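Long-range contact in Moesin/ezrin/radixin homolog 2 (Drosophila melanogaster, PDB 7EDR), which probably links membrane proteins to the cortical cytoskeleton and, as the fly Merlin, probably acts as a tumour suppressor that restrains growth: residues S42-S54 with W58-E71. Numbering follows the deposited sequence.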
loop_
_atom_site.group_PDB
_atom_site.type_symbol
_atom_site.label_atom_id
_atom_site.label_comp_id
_atom_site.label_asym_id
_atom_site.label_seq_id
_atom_site.Cartn_x
_atom_site.Cartn_y
_atom_site.Cartn_z
ATOM N N SER C 42 6.505 -13.587 -12.083
ATOM C CA SER C 42 7.359 -13.979 -13.192
ATOM C C SER C 42 8.554 -13.062 -13.374
ATOM O O SER C 42 9.444 -13.393 -14.164
ATOM C CB SER C 42 6.547 -14.007 -14.492
ATOM O OG SER C 42 6.138 -12.694 -14.883
ATOM N N TRP C 43 8.586 -11.918 -12.685
ATOM C CA TRP C 43 9.590 -10.895 -12.956
ATOM C C TRP C 43 11.007 -11.322 -12.563
ATOM O O TRP C 43 11.979 -10.798 -13.126
ATOM C CB TRP C 43 9.207 -9.599 -12.240
ATOM C CG TRP C 43 8.442 -9.783 -10.966
ATOM C CD1 TRP C 43 8.958 -10.032 -9.728
ATOM C CD2 TRP C 43 7.022 -9.701 -10.801
ATOM N NE1 TRP C 43 7.946 -10.119 -8.803
ATOM C CE2 TRP C 43 6.747 -9.920 -9.435
ATOM C CE3 TRP C 43 5.958 -9.449 -11.672
ATOM C CZ2 TRP C 43 5.448 -9.906 -8.921
ATOM C CZ3 TRP C 43 4.662 -9.446 -11.161
ATOM C CH2 TRP C 43 4.421 -9.675 -9.797
ATOM N N TYR C 44 11.153 -12.260 -11.629
ATOM C CA TYR C 44 12.482 -12.712 -11.252
ATOM C C TYR C 44 13.114 -13.634 -12.294
ATOM O O TYR C 44 14.335 -13.858 -12.246
ATOM C CB TYR C 44 12.432 -13.444 -9.905
ATOM C CG TYR C 44 11.815 -12.665 -8.750
ATOM C CD1 TYR C 44 12.455 -11.549 -8.209
ATOM C CD2 TYR C 44 10.609 -13.065 -8.178
ATOM C CE1 TYR C 44 11.904 -10.848 -7.157
ATOM C CE2 TYR C 44 10.050 -12.374 -7.120
ATOM C CZ TYR C 44 10.701 -11.258 -6.609
ATOM O OH TYR C 44 10.158 -10.550 -5.541
ATOM N N PHE C 45 12.331 -14.169 -13.234
ATOM C CA PHE C 45 12.722 -15.397 -13.916
ATOM C C PHE C 45 13.005 -15.157 -15.393
ATOM O O PHE C 45 12.612 -14.138 -15.974
ATOM C CB PHE C 45 11.646 -16.477 -13.729
ATOM C CG PHE C 45 11.530 -16.976 -12.298
ATOM C CD1 PHE C 45 10.638 -16.393 -11.415
ATOM C CD2 PHE C 45 12.339 -18.003 -11.836
ATOM C CE1 PHE C 45 10.541 -16.829 -10.106
ATOM C CE2 PHE C 45 12.256 -18.444 -10.532
ATOM C CZ PHE C 45 11.350 -17.857 -9.664
ATOM N N GLY C 46 13.713 -16.113 -15.996
ATOM C CA GLY C 46 14.075 -16.044 -17.402
ATOM C C GLY C 46 14.424 -17.411 -17.962
ATOM O O GLY C 46 14.603 -18.391 -17.232
ATOM N N LEU C 47 14.518 -17.467 -19.289
ATOM C CA LEU C 47 14.839 -18.697 -20.007
ATOM C C LEU C 47 16.263 -18.581 -20.531
ATOM O O LEU C 47 16.549 -17.739 -21.392
ATOM C CB LEU C 47 13.845 -18.950 -21.137
ATOM C CG LEU C 47 12.446 -19.316 -20.642
ATOM C CD1 LEU C 47 11.377 -18.946 -21.663
ATOM C CD2 LEU C 47 12.369 -20.794 -20.300
ATOM N N GLN C 48 17.150 -19.424 -20.008
ATOM C CA GLN C 48 18.562 -19.380 -20.357
ATOM C C GLN C 48 18.906 -20.511 -21.320
ATOM O O GLN C 48 18.301 -21.591 -21.282
ATOM C CB GLN C 48 19.425 -19.462 -19.099
ATOM C CG GLN C 48 20.872 -19.147 -19.339
ATOM C CD GLN C 48 21.686 -19.132 -18.058
ATOM O OE1 GLN C 48 22.027 -20.183 -17.527
ATOM N NE2 GLN C 48 22.010 -17.947 -17.566
ATOM N N TYR C 49 19.864 -20.244 -22.208
ATOM C CA TYR C 49 20.266 -21.224 -23.216
ATOM C C TYR C 49 21.666 -20.897 -23.718
ATOM O O TYR C 49 22.195 -19.808 -23.487
ATOM C CB TYR C 49 19.286 -21.267 -24.398
ATOM C CG TYR C 49 19.303 -20.024 -25.249
ATOM C CD1 TYR C 49 18.652 -18.865 -24.835
ATOM C CD2 TYR C 49 19.968 -20.002 -26.468
ATOM C CE1 TYR C 49 18.662 -17.718 -25.616
ATOM C CE2 TYR C 49 19.984 -18.860 -27.253
ATOM C CZ TYR C 49 19.332 -17.720 -26.818
ATOM O OH TYR C 49 19.332 -16.580 -27.590
ATOM N N VAL C 50 22.256 -21.865 -24.418
ATOM C CA VAL C 50 23.529 -21.677 -25.105
ATOM C C VAL C 50 23.224 -21.393 -26.564
ATOM O O VAL C 50 22.378 -22.066 -27.166
ATOM C CB VAL C 50 24.440 -22.904 -24.955
ATOM C CG1 VAL C 50 25.795 -22.627 -25.595
ATOM C CG2 VAL C 50 24.602 -23.258 -23.480
ATOM N N ASP C 51 23.879 -20.384 -27.129
ATOM C CA ASP C 51 23.516 -19.940 -28.464
ATOM C C ASP C 51 24.474 -20.556 -29.488
ATOM O O ASP C 51 25.368 -21.338 -29.149
ATOM C CB ASP C 51 23.467 -18.404 -28.529
ATOM C CG ASP C 51 24.838 -17.749 -28.376
ATOM O OD1 ASP C 51 25.833 -18.467 -28.139
ATOM O OD2 ASP C 51 24.921 -16.505 -28.495
ATOM N N THR C 52 24.291 -20.202 -30.762
ATOM C CA THR C 52 25.184 -20.716 -31.797
ATOM C C THR C 52 26.512 -19.971 -31.799
ATOM O O THR C 52 27.134 -19.805 -32.851
ATOM C CB THR C 52 24.535 -20.629 -33.183
ATOM O OG1 THR C 52 24.228 -19.263 -33.491
ATOM C CG2 THR C 52 23.266 -21.477 -33.240
ATOM N N ARG C 53 26.946 -19.499 -30.636
ATOM C CA ARG C 53 28.259 -18.885 -30.507
ATOM C C ARG C 53 28.935 -19.302 -29.209
ATOM O O ARG C 53 29.911 -18.661 -28.801
ATOM C CB ARG C 53 28.185 -17.354 -30.557
ATOM C CG ARG C 53 27.650 -16.777 -31.857
ATOM C CD ARG C 53 27.479 -15.261 -31.735
ATOM N NE ARG C 53 26.324 -14.752 -32.478
ATOM C CZ ARG C 53 25.743 -13.579 -32.229
ATOM N NH1 ARG C 53 26.209 -12.807 -31.255
ATOM N NH2 ARG C 53 24.701 -13.172 -32.943
ATOM N N SER C 54 28.434 -20.357 -28.555
ATOM C CA SER C 54 28.954 -20.828 -27.264
ATOM C C SER C 54 28.864 -19.733 -26.207
ATOM O O SER C 54 29.756 -19.570 -25.367
ATOM C CB SER C 54 30.388 -21.348 -27.386
ATOM O OG SER C 54 30.462 -22.392 -28.340
ATOM N N TRP C 58 19.962 -15.256 -22.435
ATOM C CA TRP C 58 18.590 -15.305 -21.963
ATOM C C TRP C 58 17.659 -15.083 -23.143
ATOM O O TRP C 58 17.963 -14.287 -24.033
ATOM C CB TRP C 58 18.336 -14.244 -20.893
ATOM C CG TRP C 58 19.158 -14.410 -19.667
ATOM C CD1 TRP C 58 20.374 -13.831 -19.402
ATOM C CD2 TRP C 58 18.831 -15.205 -18.521
ATOM N NE1 TRP C 58 20.817 -14.221 -18.150
ATOM C CE2 TRP C 58 19.888 -15.064 -17.595
ATOM C CE3 TRP C 58 17.740 -16.010 -18.180
ATOM C CZ2 TRP C 58 19.887 -15.705 -16.360
ATOM C CZ3 TRP C 58 17.744 -16.651 -16.948
ATOM C CH2 TRP C 58 18.815 -16.492 -16.054
ATOM N N LEU C 59 16.529 -15.790 -23.152
ATOM C CA LEU C 59 15.584 -15.664 -24.256
ATOM C C LEU C 59 14.974 -14.265 -24.264
ATOM O O LEU C 59 14.579 -13.749 -23.214
ATOM C CB LEU C 59 14.489 -16.728 -24.133
ATOM C CG LEU C 59 13.635 -17.056 -25.365
ATOM C CD1 LEU C 59 14.507 -17.453 -26.555
ATOM C CD2 LEU C 59 12.683 -18.170 -25.026
ATOM N N LYS C 60 14.910 -13.643 -25.445
ATOM C CA LYS C 60 14.238 -12.354 -25.596
ATOM C C LYS C 60 12.741 -12.556 -25.793
ATOM O O LYS C 60 12.302 -13.511 -26.441
ATOM C CB LYS C 60 14.829 -11.571 -26.768
ATOM C CG LYS C 60 16.186 -10.921 -26.448
ATOM C CD LYS C 60 16.985 -10.650 -27.723
ATOM C CE LYS C 60 18.058 -9.572 -27.527
ATOM N NZ LYS C 60 17.824 -8.380 -28.415
ATOM N N MET C 61 11.953 -11.650 -25.224
ATOM C CA MET C 61 10.519 -11.887 -25.129
ATOM C C MET C 61 9.797 -11.628 -26.442
ATOM O O MET C 61 8.852 -12.346 -26.781
ATOM C CB MET C 61 9.915 -11.023 -24.019
ATOM C CG MET C 61 10.284 -11.484 -22.628
ATOM S SD MET C 61 9.657 -13.138 -22.315
ATOM C CE MET C 61 11.146 -14.124 -22.515
ATOM N N GLU C 62 10.191 -10.611 -27.195
ATOM C CA GLU C 62 9.411 -10.268 -28.371
ATOM C C GLU C 62 10.124 -10.567 -29.688
ATOM O O GLU C 62 9.645 -10.145 -30.743
ATOM C CB GLU C 62 8.950 -8.812 -28.287
ATOM C CG GLU C 62 7.720 -8.632 -27.342
ATOM C CD GLU C 62 6.457 -9.448 -27.761
ATOM O OE1 GLU C 62 5.564 -9.660 -26.897
ATOM O OE2 GLU C 62 6.349 -9.866 -28.948
ATOM N N LYS C 63 11.218 -11.323 -29.667
ATOM C CA LYS C 63 11.708 -11.955 -30.885
ATOM C C LYS C 63 11.137 -13.371 -31.005
ATOM O O LYS C 63 10.698 -13.974 -30.021
ATOM C CB LYS C 63 13.239 -12.014 -30.910
ATOM C CG LYS C 63 13.937 -10.667 -30.927
ATOM C CD LYS C 63 13.389 -9.794 -32.025
ATOM C CE LYS C 63 14.031 -8.418 -32.018
ATOM N NZ LYS C 63 13.464 -7.582 -33.116
ATOM N N ARG C 64 11.145 -13.895 -32.231
ATOM C CA ARG C 64 10.771 -15.287 -32.459
ATOM C C ARG C 64 11.820 -16.222 -31.873
ATOM O O ARG C 64 13.024 -15.972 -31.979
ATOM C CB ARG C 64 10.617 -15.563 -33.955
ATOM C CG ARG C 64 9.399 -14.930 -34.592
ATOM C CD ARG C 64 9.545 -14.884 -36.097
ATOM N NE ARG C 64 8.300 -14.491 -36.744
ATOM C CZ ARG C 64 8.116 -14.496 -38.061
ATOM N NH1 ARG C 64 9.101 -14.878 -38.863
ATOM N NH2 ARG C 64 6.946 -14.126 -38.573
ATOM N N VAL C 65 11.359 -17.304 -31.239
ATOM C CA VAL C 65 12.290 -18.278 -30.668
ATOM C C VAL C 65 13.245 -18.769 -31.743
ATOM O O VAL C 65 14.453 -18.932 -31.516
ATOM C CB VAL C 65 11.523 -19.455 -30.029
ATOM C CG1 VAL C 65 12.493 -20.433 -29.388
ATOM C CG2 VAL C 65 10.490 -18.966 -29.022
ATOM N N ARG C 66 12.700 -19.008 -32.936
ATOM C CA ARG C 66 13.451 -19.484 -34.088
ATOM C C ARG C 66 14.590 -18.539 -34.470
ATOM O O ARG C 66 15.584 -18.989 -35.055
ATOM C CB ARG C 66 12.440 -19.679 -35.227
ATOM C CG ARG C 66 12.981 -19.884 -36.600
ATOM C CD ARG C 66 12.059 -19.255 -37.653
ATOM N NE ARG C 66 10.814 -19.989 -37.881
ATOM C CZ ARG C 66 10.021 -19.799 -38.937
ATOM N NH1 ARG C 66 10.339 -18.901 -39.864
ATOM N NH2 ARG C 66 8.910 -20.508 -39.076
ATOM N N ASP C 67 14.493 -17.256 -34.101
ATOM C CA ASP C 67 15.398 -16.211 -34.569
ATOM C C ASP C 67 16.441 -15.800 -33.538
ATOM O O ASP C 67 17.022 -14.715 -33.661
ATOM C CB ASP C 67 14.608 -14.973 -34.989
ATOM C CG ASP C 67 13.716 -15.231 -36.178
ATOM O OD1 ASP C 67 12.849 -14.378 -36.464
ATOM O OD2 ASP C 67 13.883 -16.289 -36.827
ATOM N N GLN C 68 16.695 -16.623 -32.525
ATOM C CA GLN C 68 17.542 -16.210 -31.412
ATOM C C GLN C 68 18.756 -17.119 -31.257
ATOM O O GLN C 68 19.314 -17.241 -30.162
ATOM C CB GLN C 68 16.732 -16.137 -30.114
ATOM C CG GLN C 68 15.552 -15.148 -30.194
ATOM C CD GLN C 68 14.903 -14.863 -28.847
ATOM O OE1 GLN C 68 15.584 -14.593 -27.859
ATOM N NE2 GLN C 68 13.575 -14.920 -28.803
ATOM N N ARG C 69 19.175 -17.746 -32.359
ATOM C CA ARG C 69 20.430 -18.495 -32.416
ATOM C C ARG C 69 20.527 -19.542 -31.308
ATOM O O ARG C 69 21.585 -19.747 -30.712
ATOM C CB ARG C 69 21.635 -17.557 -32.365
ATOM C CG ARG C 69 21.904 -16.790 -33.645
ATOM C CD ARG C 69 22.475 -15.417 -33.319
ATOM N NE ARG C 69 21.507 -14.336 -33.525
ATOM C CZ ARG C 69 21.336 -13.297 -32.706
ATOM N NH1 ARG C 69 22.044 -13.194 -31.582
ATOM N NH2 ARG C 69 20.436 -12.365 -33.007
ATOM N N VAL C 70 19.416 -20.217 -31.026
ATOM C CA VAL C 70 19.473 -21.352 -30.114
ATOM C C VAL C 70 20.232 -22.489 -30.781
ATOM O O VAL C 70 19.951 -22.848 -31.934
ATOM C CB VAL C 70 18.061 -21.793 -29.707
ATOM C CG1 VAL C 70 18.147 -23.033 -28.837
ATOM C CG2 VAL C 70 17.351 -20.670 -28.976
ATOM N N GLU C 71 21.204 -23.058 -30.069
ATOM C CA GLU C 71 21.945 -24.198 -30.600
ATOM C C GLU C 71 21.064 -25.450 -30.633
ATOM O O GLU C 71 20.355 -25.757 -29.672
ATOM C CB GLU C 71 23.210 -24.444 -29.770
ATOM C CG GLU C 71 23.951 -25.750 -30.091
ATOM C CD GLU C 71 24.492 -25.795 -31.514
ATOM O OE1 GLU C 71 25.589 -25.244 -31.745
ATOM O OE2 GLU C 71 23.824 -26.386 -32.398
HETATM O O HOH W 1 14.311 -15.143 -20.789
#
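The phenol ring of Y49 is the bump here, and the loop after the short strand 56-58 is bent round it, in the ubiquitin-like N-terminal lobe of the FERM domain. Strand 45-50 and strand 56-58 form an antiparallel hairpin, and the chain then returns past the Y49 ring. With CG held between its backbone N and carbonyl carbon (chi1 68°), the ring points into the loop. V70 CG2 lies over one face, 4.0 Å from the ring centroid, while the backbone of W58-L59 and R69 O line the edge. At the far end, Y49 OH donates to Q68 O over 2.7 Å, in the carbonyl plane. Q68 braces the turn itself: its amide takes K60 N on OE1 and gives NE2 to K60 O, pinning the two limbs of the loop together.

On the sheet face carrying Q48 and W58, a non-hydrogen-bonded pair, the indole leans across strand 45-50 toward G46. G46 has no side chain there, and the six-membered ring fills that hollow edge-on, W58 CZ3 3.6 Å from G46 C. Q48 CB sits over the indole face, 4.1 Å from the six-membered ring centroid, and the extended chain brings NE2 over the rim, its amide tilted 52° from the ring; M282 of helix 277-297, in the PH-like lobe, also touches W58.

Next along the hairpin, L47 and L59 run side by side, L47 CD1 3.7 Å from L59 CD2. L59 N donates a hydrogen bond to L47 O, and a water bridges L47 N and L59 O. Beyond the strand, D51 OD1 closes an Asx turn with R53 N and also receives N55 N. There T52 N donates a hydrogen bond to R69 O at 2.7 Å, the donor tilted 22° from the carbonyl plane.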